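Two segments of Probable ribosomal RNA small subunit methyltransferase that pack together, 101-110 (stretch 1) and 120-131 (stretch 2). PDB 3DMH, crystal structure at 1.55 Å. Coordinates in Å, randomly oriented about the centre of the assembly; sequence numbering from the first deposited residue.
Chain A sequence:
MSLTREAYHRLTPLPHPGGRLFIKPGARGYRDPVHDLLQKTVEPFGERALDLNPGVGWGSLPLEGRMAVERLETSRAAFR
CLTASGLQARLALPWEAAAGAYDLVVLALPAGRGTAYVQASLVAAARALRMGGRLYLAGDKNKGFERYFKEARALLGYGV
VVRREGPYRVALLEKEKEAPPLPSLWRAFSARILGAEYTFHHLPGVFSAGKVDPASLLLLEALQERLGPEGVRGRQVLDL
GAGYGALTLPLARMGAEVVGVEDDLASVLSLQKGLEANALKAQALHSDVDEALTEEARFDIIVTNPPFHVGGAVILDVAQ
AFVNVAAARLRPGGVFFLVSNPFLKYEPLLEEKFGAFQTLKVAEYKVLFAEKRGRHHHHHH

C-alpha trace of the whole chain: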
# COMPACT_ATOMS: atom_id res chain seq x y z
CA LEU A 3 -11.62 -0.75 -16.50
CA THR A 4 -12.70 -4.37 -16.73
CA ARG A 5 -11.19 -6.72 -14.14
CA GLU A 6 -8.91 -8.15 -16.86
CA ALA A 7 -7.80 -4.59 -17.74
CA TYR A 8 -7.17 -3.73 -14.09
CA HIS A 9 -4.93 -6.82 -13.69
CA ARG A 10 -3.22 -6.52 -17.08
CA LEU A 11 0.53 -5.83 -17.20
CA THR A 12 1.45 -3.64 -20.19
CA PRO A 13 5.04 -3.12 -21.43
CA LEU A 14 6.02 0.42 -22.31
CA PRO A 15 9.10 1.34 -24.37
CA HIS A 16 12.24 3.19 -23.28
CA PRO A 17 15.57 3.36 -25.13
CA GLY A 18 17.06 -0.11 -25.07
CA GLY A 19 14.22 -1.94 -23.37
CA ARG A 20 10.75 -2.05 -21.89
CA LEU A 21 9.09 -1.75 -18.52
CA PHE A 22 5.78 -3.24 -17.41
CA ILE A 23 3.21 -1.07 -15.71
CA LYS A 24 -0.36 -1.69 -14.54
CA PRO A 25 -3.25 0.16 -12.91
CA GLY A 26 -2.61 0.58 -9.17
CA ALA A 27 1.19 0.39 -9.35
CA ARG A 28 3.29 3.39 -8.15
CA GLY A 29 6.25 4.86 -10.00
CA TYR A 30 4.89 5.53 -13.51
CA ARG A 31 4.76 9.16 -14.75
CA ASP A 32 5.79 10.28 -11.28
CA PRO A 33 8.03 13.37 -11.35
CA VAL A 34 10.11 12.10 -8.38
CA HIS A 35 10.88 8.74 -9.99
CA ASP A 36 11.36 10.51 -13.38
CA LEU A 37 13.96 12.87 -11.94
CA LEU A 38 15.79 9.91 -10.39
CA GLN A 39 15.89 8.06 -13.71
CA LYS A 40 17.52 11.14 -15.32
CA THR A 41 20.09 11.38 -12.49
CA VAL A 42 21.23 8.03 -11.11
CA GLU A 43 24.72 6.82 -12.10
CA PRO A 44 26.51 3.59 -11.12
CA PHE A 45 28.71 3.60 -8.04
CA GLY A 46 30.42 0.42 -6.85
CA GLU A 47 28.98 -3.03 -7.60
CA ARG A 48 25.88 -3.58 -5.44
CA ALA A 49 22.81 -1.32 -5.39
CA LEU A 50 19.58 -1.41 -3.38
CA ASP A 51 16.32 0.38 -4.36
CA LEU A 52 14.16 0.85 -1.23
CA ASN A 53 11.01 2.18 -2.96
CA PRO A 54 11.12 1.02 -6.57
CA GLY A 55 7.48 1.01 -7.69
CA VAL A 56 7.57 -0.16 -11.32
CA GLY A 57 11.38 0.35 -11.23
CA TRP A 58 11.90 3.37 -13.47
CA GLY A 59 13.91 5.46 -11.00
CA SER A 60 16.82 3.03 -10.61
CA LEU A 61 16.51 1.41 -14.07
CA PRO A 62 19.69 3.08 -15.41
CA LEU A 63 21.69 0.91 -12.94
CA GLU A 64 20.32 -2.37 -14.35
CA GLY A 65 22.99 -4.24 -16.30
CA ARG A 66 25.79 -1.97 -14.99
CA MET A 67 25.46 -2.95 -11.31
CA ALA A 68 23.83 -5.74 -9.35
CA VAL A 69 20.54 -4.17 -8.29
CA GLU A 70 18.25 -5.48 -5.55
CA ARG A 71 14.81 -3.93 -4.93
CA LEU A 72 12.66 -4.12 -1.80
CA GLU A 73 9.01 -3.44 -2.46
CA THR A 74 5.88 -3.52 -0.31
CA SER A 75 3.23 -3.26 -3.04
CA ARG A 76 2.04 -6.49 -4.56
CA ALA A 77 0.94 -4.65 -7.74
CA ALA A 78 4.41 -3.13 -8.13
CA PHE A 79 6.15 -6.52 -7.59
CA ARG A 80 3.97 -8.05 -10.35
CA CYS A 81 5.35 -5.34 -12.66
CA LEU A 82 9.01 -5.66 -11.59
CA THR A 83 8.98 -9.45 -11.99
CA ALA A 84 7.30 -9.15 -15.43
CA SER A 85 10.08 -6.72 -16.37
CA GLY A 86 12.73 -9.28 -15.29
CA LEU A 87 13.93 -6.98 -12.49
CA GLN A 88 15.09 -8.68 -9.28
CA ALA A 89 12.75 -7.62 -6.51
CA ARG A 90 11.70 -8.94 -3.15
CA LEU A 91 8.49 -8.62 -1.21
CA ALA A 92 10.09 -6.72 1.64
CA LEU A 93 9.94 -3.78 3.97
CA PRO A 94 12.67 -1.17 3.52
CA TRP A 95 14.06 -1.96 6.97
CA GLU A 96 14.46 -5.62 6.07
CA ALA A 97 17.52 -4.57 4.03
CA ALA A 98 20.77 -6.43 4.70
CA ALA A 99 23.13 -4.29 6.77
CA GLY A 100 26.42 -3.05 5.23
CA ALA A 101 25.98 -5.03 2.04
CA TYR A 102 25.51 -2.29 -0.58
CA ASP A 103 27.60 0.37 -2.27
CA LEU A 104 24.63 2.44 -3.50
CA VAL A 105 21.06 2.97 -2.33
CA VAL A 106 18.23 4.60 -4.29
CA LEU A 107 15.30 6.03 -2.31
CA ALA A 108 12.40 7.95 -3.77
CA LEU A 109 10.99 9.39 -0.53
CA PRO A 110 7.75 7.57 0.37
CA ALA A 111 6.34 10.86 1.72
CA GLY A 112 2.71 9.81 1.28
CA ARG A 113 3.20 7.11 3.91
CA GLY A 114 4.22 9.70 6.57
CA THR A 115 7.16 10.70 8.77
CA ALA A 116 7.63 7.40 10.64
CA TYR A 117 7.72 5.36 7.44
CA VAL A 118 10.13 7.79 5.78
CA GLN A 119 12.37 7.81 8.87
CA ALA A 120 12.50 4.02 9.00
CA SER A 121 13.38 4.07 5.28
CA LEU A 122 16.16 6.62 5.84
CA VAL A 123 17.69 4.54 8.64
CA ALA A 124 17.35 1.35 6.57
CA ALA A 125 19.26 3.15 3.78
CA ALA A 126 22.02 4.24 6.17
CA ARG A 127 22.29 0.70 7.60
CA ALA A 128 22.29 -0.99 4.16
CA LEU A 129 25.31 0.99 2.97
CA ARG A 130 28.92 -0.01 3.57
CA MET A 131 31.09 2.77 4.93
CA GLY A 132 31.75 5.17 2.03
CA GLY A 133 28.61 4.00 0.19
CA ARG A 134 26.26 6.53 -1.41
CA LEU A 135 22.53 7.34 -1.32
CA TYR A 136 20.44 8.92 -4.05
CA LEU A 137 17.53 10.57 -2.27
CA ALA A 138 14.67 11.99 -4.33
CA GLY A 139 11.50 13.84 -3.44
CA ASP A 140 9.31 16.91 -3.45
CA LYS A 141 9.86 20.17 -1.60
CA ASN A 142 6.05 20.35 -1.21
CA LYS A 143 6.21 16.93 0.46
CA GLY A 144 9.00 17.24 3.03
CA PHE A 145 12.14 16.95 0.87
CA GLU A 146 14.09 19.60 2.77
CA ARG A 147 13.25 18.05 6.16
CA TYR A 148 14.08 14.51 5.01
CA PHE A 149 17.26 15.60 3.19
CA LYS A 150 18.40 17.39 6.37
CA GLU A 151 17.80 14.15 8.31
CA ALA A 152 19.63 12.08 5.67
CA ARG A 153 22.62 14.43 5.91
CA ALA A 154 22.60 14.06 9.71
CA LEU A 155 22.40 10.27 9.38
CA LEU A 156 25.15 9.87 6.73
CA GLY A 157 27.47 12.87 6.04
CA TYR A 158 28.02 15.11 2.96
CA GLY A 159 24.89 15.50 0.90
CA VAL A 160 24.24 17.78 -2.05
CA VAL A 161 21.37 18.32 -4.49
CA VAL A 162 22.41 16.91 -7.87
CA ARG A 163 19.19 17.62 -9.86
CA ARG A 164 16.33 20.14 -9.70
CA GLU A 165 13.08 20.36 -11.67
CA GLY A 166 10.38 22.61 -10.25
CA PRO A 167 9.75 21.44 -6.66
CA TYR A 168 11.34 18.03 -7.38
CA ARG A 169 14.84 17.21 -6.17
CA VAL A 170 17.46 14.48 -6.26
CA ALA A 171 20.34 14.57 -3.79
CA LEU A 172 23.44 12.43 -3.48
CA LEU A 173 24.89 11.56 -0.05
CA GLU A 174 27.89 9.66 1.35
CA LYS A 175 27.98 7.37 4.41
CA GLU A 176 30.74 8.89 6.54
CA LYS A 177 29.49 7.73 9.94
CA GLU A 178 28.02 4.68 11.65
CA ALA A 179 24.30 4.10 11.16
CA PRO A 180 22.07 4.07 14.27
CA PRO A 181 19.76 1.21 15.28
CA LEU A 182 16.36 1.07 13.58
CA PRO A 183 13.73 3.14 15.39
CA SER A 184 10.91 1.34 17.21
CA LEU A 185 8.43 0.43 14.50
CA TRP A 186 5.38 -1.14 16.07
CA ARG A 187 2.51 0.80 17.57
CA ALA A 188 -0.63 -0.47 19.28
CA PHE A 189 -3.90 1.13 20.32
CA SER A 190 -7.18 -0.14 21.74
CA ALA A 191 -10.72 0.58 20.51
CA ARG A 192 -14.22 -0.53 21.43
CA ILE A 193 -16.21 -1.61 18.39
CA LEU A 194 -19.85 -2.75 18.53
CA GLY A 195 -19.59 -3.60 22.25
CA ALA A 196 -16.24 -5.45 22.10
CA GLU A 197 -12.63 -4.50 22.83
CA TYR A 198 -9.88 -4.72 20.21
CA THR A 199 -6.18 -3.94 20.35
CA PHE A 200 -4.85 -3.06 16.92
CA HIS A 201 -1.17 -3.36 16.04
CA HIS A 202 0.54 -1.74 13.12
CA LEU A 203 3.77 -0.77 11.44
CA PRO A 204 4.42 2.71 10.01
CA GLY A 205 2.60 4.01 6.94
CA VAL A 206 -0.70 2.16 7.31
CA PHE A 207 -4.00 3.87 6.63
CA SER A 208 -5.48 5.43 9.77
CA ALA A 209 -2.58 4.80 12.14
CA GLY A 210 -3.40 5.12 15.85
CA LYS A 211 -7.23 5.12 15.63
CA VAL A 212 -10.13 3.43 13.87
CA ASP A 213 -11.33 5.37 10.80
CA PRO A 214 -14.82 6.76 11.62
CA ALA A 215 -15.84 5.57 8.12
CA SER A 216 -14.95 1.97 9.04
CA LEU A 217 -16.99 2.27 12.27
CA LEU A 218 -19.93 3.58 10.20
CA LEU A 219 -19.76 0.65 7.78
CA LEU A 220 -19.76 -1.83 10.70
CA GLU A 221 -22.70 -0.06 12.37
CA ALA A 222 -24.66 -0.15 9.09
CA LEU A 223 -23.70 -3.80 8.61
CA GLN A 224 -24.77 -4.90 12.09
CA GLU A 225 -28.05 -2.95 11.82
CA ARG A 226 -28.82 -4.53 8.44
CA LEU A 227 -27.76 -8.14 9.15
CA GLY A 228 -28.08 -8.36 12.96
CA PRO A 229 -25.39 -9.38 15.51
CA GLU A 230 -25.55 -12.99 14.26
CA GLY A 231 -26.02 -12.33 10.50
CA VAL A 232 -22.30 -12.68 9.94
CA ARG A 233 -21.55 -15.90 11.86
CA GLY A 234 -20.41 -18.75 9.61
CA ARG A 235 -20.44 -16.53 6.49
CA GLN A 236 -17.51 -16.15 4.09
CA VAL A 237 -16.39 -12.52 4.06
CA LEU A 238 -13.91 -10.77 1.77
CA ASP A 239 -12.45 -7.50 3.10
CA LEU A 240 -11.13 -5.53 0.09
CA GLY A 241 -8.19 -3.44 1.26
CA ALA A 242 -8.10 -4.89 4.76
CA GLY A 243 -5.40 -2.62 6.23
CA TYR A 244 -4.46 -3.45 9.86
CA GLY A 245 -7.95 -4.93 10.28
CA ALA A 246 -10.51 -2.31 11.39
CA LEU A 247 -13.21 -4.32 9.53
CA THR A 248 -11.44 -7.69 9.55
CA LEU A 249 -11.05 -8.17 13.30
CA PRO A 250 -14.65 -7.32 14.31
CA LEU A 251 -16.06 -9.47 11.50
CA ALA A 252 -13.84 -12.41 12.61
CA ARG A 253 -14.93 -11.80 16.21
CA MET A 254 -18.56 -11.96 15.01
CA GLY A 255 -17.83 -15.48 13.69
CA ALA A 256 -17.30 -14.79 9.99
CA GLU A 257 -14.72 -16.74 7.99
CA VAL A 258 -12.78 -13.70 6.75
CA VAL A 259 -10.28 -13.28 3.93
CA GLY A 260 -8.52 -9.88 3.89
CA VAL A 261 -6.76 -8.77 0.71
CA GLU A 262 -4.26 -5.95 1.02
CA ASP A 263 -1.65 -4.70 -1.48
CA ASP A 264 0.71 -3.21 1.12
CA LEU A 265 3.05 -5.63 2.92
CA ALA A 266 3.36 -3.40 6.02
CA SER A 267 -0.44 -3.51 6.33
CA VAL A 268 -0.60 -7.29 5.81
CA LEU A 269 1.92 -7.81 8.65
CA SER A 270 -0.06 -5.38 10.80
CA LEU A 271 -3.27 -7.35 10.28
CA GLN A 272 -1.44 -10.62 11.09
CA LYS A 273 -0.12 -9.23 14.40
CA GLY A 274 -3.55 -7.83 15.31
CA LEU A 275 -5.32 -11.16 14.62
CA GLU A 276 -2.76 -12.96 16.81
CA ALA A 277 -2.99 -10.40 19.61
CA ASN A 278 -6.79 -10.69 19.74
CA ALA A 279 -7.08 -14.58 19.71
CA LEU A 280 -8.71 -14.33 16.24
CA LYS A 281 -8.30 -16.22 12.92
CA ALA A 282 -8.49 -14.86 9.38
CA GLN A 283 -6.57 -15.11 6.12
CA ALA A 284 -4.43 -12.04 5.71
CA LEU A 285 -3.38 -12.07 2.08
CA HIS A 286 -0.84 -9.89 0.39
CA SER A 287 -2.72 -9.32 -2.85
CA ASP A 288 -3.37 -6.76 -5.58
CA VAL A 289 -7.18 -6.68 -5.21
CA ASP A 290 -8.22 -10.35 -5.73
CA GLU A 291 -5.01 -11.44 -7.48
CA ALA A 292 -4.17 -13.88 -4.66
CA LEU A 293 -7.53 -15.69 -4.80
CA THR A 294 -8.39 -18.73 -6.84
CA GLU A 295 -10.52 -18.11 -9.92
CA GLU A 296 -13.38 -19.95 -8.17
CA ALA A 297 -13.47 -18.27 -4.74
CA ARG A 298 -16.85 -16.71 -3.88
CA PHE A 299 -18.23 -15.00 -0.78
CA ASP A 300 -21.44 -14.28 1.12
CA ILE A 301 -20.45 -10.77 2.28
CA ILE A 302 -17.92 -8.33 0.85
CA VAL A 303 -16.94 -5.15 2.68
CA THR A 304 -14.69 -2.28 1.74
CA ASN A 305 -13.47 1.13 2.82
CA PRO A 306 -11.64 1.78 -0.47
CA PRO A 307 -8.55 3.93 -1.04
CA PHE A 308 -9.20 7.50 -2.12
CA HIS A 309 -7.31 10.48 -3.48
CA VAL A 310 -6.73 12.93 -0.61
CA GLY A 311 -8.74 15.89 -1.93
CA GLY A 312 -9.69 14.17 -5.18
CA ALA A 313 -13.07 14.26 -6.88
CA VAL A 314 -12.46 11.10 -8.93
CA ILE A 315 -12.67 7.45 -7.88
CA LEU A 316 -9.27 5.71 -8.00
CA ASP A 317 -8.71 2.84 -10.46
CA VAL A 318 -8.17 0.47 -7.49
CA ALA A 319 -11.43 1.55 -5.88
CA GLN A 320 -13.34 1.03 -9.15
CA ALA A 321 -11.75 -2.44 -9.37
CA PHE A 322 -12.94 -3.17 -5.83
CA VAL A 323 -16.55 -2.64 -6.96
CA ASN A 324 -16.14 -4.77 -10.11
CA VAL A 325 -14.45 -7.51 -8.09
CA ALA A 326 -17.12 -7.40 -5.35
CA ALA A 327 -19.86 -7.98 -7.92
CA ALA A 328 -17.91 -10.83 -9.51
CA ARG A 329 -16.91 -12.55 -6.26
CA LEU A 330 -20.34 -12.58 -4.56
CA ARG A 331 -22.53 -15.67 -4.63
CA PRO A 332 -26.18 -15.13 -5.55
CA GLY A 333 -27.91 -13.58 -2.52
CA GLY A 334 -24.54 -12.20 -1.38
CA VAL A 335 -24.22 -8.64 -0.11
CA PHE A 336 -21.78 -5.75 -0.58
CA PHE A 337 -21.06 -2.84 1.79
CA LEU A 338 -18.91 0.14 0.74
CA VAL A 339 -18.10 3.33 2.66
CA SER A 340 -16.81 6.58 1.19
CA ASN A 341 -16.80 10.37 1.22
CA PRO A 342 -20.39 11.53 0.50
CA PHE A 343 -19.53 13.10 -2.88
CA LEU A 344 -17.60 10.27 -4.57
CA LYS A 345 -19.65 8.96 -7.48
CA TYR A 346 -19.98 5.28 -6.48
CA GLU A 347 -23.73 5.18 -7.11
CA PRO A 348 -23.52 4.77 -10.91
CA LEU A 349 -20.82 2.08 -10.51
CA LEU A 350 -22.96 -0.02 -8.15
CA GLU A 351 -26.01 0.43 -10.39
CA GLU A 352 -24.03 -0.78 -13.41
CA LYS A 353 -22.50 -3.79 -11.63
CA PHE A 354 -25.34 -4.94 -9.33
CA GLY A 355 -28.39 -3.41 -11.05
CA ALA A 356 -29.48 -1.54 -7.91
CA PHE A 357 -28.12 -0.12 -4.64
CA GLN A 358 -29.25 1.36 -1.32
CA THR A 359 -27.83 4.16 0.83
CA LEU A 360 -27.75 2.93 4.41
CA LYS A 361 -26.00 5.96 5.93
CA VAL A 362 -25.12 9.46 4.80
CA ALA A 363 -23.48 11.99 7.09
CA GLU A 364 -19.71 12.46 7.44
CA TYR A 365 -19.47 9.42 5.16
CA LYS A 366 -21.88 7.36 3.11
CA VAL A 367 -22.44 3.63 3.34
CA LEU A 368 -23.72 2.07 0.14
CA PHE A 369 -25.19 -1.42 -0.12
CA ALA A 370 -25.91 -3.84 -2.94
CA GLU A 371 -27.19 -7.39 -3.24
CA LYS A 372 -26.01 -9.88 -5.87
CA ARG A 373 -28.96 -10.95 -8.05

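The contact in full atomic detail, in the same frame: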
# COMPACT_ATOMS: atom_id res chain seq x y z
N ALA A 101 25.79 -4.12 3.16
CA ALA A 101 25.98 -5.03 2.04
C ALA A 101 25.89 -4.36 0.69
O ALA A 101 25.92 -5.04 -0.33
CB ALA A 101 24.98 -6.20 2.12
N TYR A 102 25.75 -3.03 0.68
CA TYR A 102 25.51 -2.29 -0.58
C TYR A 102 26.43 -1.11 -0.72
O TYR A 102 26.81 -0.48 0.26
CB TYR A 102 24.05 -1.82 -0.67
CG TYR A 102 23.12 -2.99 -0.65
CD1 TYR A 102 22.82 -3.69 -1.81
CD2 TYR A 102 22.59 -3.45 0.56
CE1 TYR A 102 22.00 -4.80 -1.78
CE2 TYR A 102 21.76 -4.56 0.60
CZ TYR A 102 21.48 -5.24 -0.58
OH TYR A 102 20.65 -6.34 -0.57
N ASP A 103 26.78 -0.81 -1.96
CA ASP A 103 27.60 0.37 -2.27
C ASP A 103 26.74 1.60 -2.60
O ASP A 103 27.19 2.75 -2.41
CB ASP A 103 28.50 0.06 -3.47
CG ASP A 103 29.29 -1.21 -3.28
OD1 ASP A 103 30.08 -1.27 -2.31
OD2 ASP A 103 29.15 -2.13 -4.12
N LEU A 104 25.52 1.37 -3.06
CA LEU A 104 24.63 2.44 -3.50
C LEU A 104 23.21 2.13 -3.12
O LEU A 104 22.77 0.99 -3.30
CB LEU A 104 24.73 2.58 -5.02
CG LEU A 104 23.99 3.75 -5.68
CD1 LEU A 104 24.58 5.09 -5.27
CD2 LEU A 104 24.04 3.61 -7.21
N VAL A 105 22.50 3.12 -2.60
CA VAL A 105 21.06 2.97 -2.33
C VAL A 105 20.30 4.04 -3.10
O VAL A 105 20.76 5.18 -3.22
CB VAL A 105 20.76 3.04 -0.80
CG1 VAL A 105 19.25 3.06 -0.52
CG2 VAL A 105 21.39 1.87 -0.09
N VAL A 106 19.14 3.66 -3.63
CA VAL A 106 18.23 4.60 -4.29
C VAL A 106 16.94 4.67 -3.48
O VAL A 106 16.34 3.64 -3.18
CB VAL A 106 17.94 4.16 -5.74
CG1 VAL A 106 16.92 5.11 -6.37
CG2 VAL A 106 19.26 4.18 -6.57
N LEU A 107 16.54 5.88 -3.09
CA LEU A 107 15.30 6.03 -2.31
C LEU A 107 14.52 7.24 -2.79
O LEU A 107 14.89 8.41 -2.53
CB LEU A 107 15.60 6.15 -0.80
CG LEU A 107 14.43 6.46 0.13
CD1 LEU A 107 13.41 5.33 0.09
CD2 LEU A 107 14.96 6.63 1.52
N ALA A 108 13.46 6.97 -3.57
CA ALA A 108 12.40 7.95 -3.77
C ALA A 108 11.64 8.04 -2.44
O ALA A 108 11.11 7.04 -1.94
CB ALA A 108 11.47 7.50 -4.90
N LEU A 109 11.63 9.22 -1.83
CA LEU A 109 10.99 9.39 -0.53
C LEU A 109 9.52 8.99 -0.55
O LEU A 109 8.74 9.55 -1.32
CB LEU A 109 11.10 10.84 -0.08
CG LEU A 109 12.51 11.18 0.38
CD1 LEU A 109 12.76 12.70 0.29
CD2 LEU A 109 12.71 10.68 1.78
N PRO A 110 9.15 8.01 0.30
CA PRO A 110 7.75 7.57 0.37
C PRO A 110 6.93 8.52 1.25
O PRO A 110 6.34 8.10 2.26
CB PRO A 110 7.86 6.17 1.00
CG PRO A 110 9.08 6.26 1.90
CD PRO A 110 10.03 7.22 1.20
N ALA A 120 12.08 5.41 8.99
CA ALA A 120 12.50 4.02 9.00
C ALA A 120 13.24 3.69 7.71
O ALA A 120 14.23 2.96 7.71
CB ALA A 120 11.29 3.11 9.16
N SER A 121 12.74 4.25 6.60
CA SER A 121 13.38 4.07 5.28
C SER A 121 14.76 4.72 5.20
O SER A 121 15.70 4.14 4.64
CB SER A 121 12.48 4.60 4.16
OG SER A 121 11.30 3.81 4.07
N LEU A 122 14.87 5.92 5.78
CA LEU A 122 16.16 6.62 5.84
C LEU A 122 17.19 5.84 6.65
O LEU A 122 18.33 5.69 6.22
CB LEU A 122 15.98 8.03 6.43
CG LEU A 122 15.27 9.04 5.51
CD1 LEU A 122 14.98 10.35 6.25
CD2 LEU A 122 16.06 9.29 4.23
N VAL A 123 16.78 5.35 7.82
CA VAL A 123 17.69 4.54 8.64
C VAL A 123 18.05 3.22 7.96
O VAL A 123 19.21 2.80 7.99
CB VAL A 123 17.13 4.29 10.05
CG1 VAL A 123 18.13 3.50 10.87
CG2 VAL A 123 16.82 5.61 10.73
N ALA A 124 17.07 2.57 7.32
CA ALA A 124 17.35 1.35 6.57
C ALA A 124 18.42 1.63 5.51
O ALA A 124 19.31 0.80 5.28
CB ALA A 124 16.09 0.82 5.91
N ALA A 125 18.30 2.77 4.83
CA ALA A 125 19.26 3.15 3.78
C ALA A 125 20.66 3.29 4.37
O ALA A 125 21.63 2.76 3.84
CB ALA A 125 18.84 4.42 3.08
N ALA A 126 20.75 4.02 5.48
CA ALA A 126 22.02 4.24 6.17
C ALA A 126 22.66 2.91 6.63
O ALA A 126 23.87 2.71 6.47
CB ALA A 126 21.84 5.20 7.34
N ARG A 127 21.83 2.01 7.15
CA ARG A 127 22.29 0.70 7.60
C ARG A 127 22.72 -0.21 6.44
O ARG A 127 23.69 -0.97 6.58
CB ARG A 127 21.20 0.02 8.44
CG ARG A 127 20.85 0.80 9.71
CD ARG A 127 19.90 0.05 10.65
NE ARG A 127 20.42 -1.26 11.04
CZ ARG A 127 21.26 -1.45 12.05
NH1 ARG A 127 21.68 -0.43 12.78
NH2 ARG A 127 21.68 -2.68 12.33
N ALA A 128 22.01 -0.14 5.31
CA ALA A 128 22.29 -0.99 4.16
C ALA A 128 23.65 -0.71 3.53
O ALA A 128 24.26 -1.61 2.96
CB ALA A 128 21.19 -0.82 3.11
N LEU A 129 24.07 0.54 3.60
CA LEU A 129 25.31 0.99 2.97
C LEU A 129 26.54 0.53 3.74
O LEU A 129 26.57 0.58 4.97
CB LEU A 129 25.33 2.52 2.85
CG LEU A 129 24.41 3.13 1.77
CD1 LEU A 129 24.40 4.66 1.89
CD2 LEU A 129 24.84 2.71 0.37
N ARG A 130 27.57 0.10 3.01
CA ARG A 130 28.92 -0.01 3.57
C ARG A 130 29.42 1.39 3.90
O ARG A 130 28.91 2.38 3.40
CB ARG A 130 29.87 -0.66 2.57
CG ARG A 130 30.15 0.21 1.33
CD ARG A 130 31.34 -0.28 0.54
NE ARG A 130 31.51 0.43 -0.74
CZ ARG A 130 32.14 1.59 -0.90
NH1 ARG A 130 32.66 2.23 0.15
NH2 ARG A 130 32.25 2.12 -2.11
N MET A 131 30.45 1.48 4.73
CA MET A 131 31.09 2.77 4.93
C MET A 131 31.60 3.29 3.59
O MET A 131 32.22 2.55 2.83
CB MET A 131 32.24 2.63 5.92
CG MET A 131 32.80 3.95 6.46
SD MET A 131 31.59 5.00 7.29
CE MET A 131 30.95 3.92 8.57

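Contact between stretch 1, with strand residues Leu 104 to Ala 108, and stretch 2, with the helix to Ala 128, which runs nearly antiparallel to that strand (166°, axes 8.7 Å apart at closest approach); together the two stretches bury 574 Å². Leu 129, Val 105 and Ala 128 have the most surface covered. Leu 129 is the first residue to leave helical geometry, and there the chain passes into a short strand that pairs in parallel with Tyr 102 (CA to CA 4.8 Å). The CA-to-CB bond of Leu 129 points away from stretch 1, but its m,t rotamer brings the end of the side chain back: Leu 129 CD2 lies 3.6 Å from Val 105 CG2 and 3.6 Å from Asp 103 O. Val 105 points toward the helix and packs against two alanines, its CG1 3.9 Å from Ala 125 CB and its CG2 4.2 Å from Ala 128 CB. One helical turn lies between Ala 125 and Ser 121, and alternate strand residues face the helix, so the next inward residue, Leu 107, reaches the earlier turn, with its CD2 4.0 Å from Leu 122 CD2. Ala 128 contributes through both side chain and backbone: its CB lies 3.9 Å from Tyr 102 CD2, and Ala 128 O accepts two weak hydrogen bonds, from Ala 101 N (2.9 Å) and Tyr 102 N (3.1 Å), with N-H...O angles of only 124° and 134°. The bond from Arg 130 N to Tyr 102 O is much straighter (2.9 Å, 170°), and Leu 129 CA adds a CA-H...O contact to Tyr 102 O at 3.4 Å. Next to this pairing, Asp 103 OD1 accepts a hydrogen bond from Arg 130 NE at 2.7 Å, near the guanidinium plane, as part of a salt bridge between buried Asp 103 and partly exposed Arg 130.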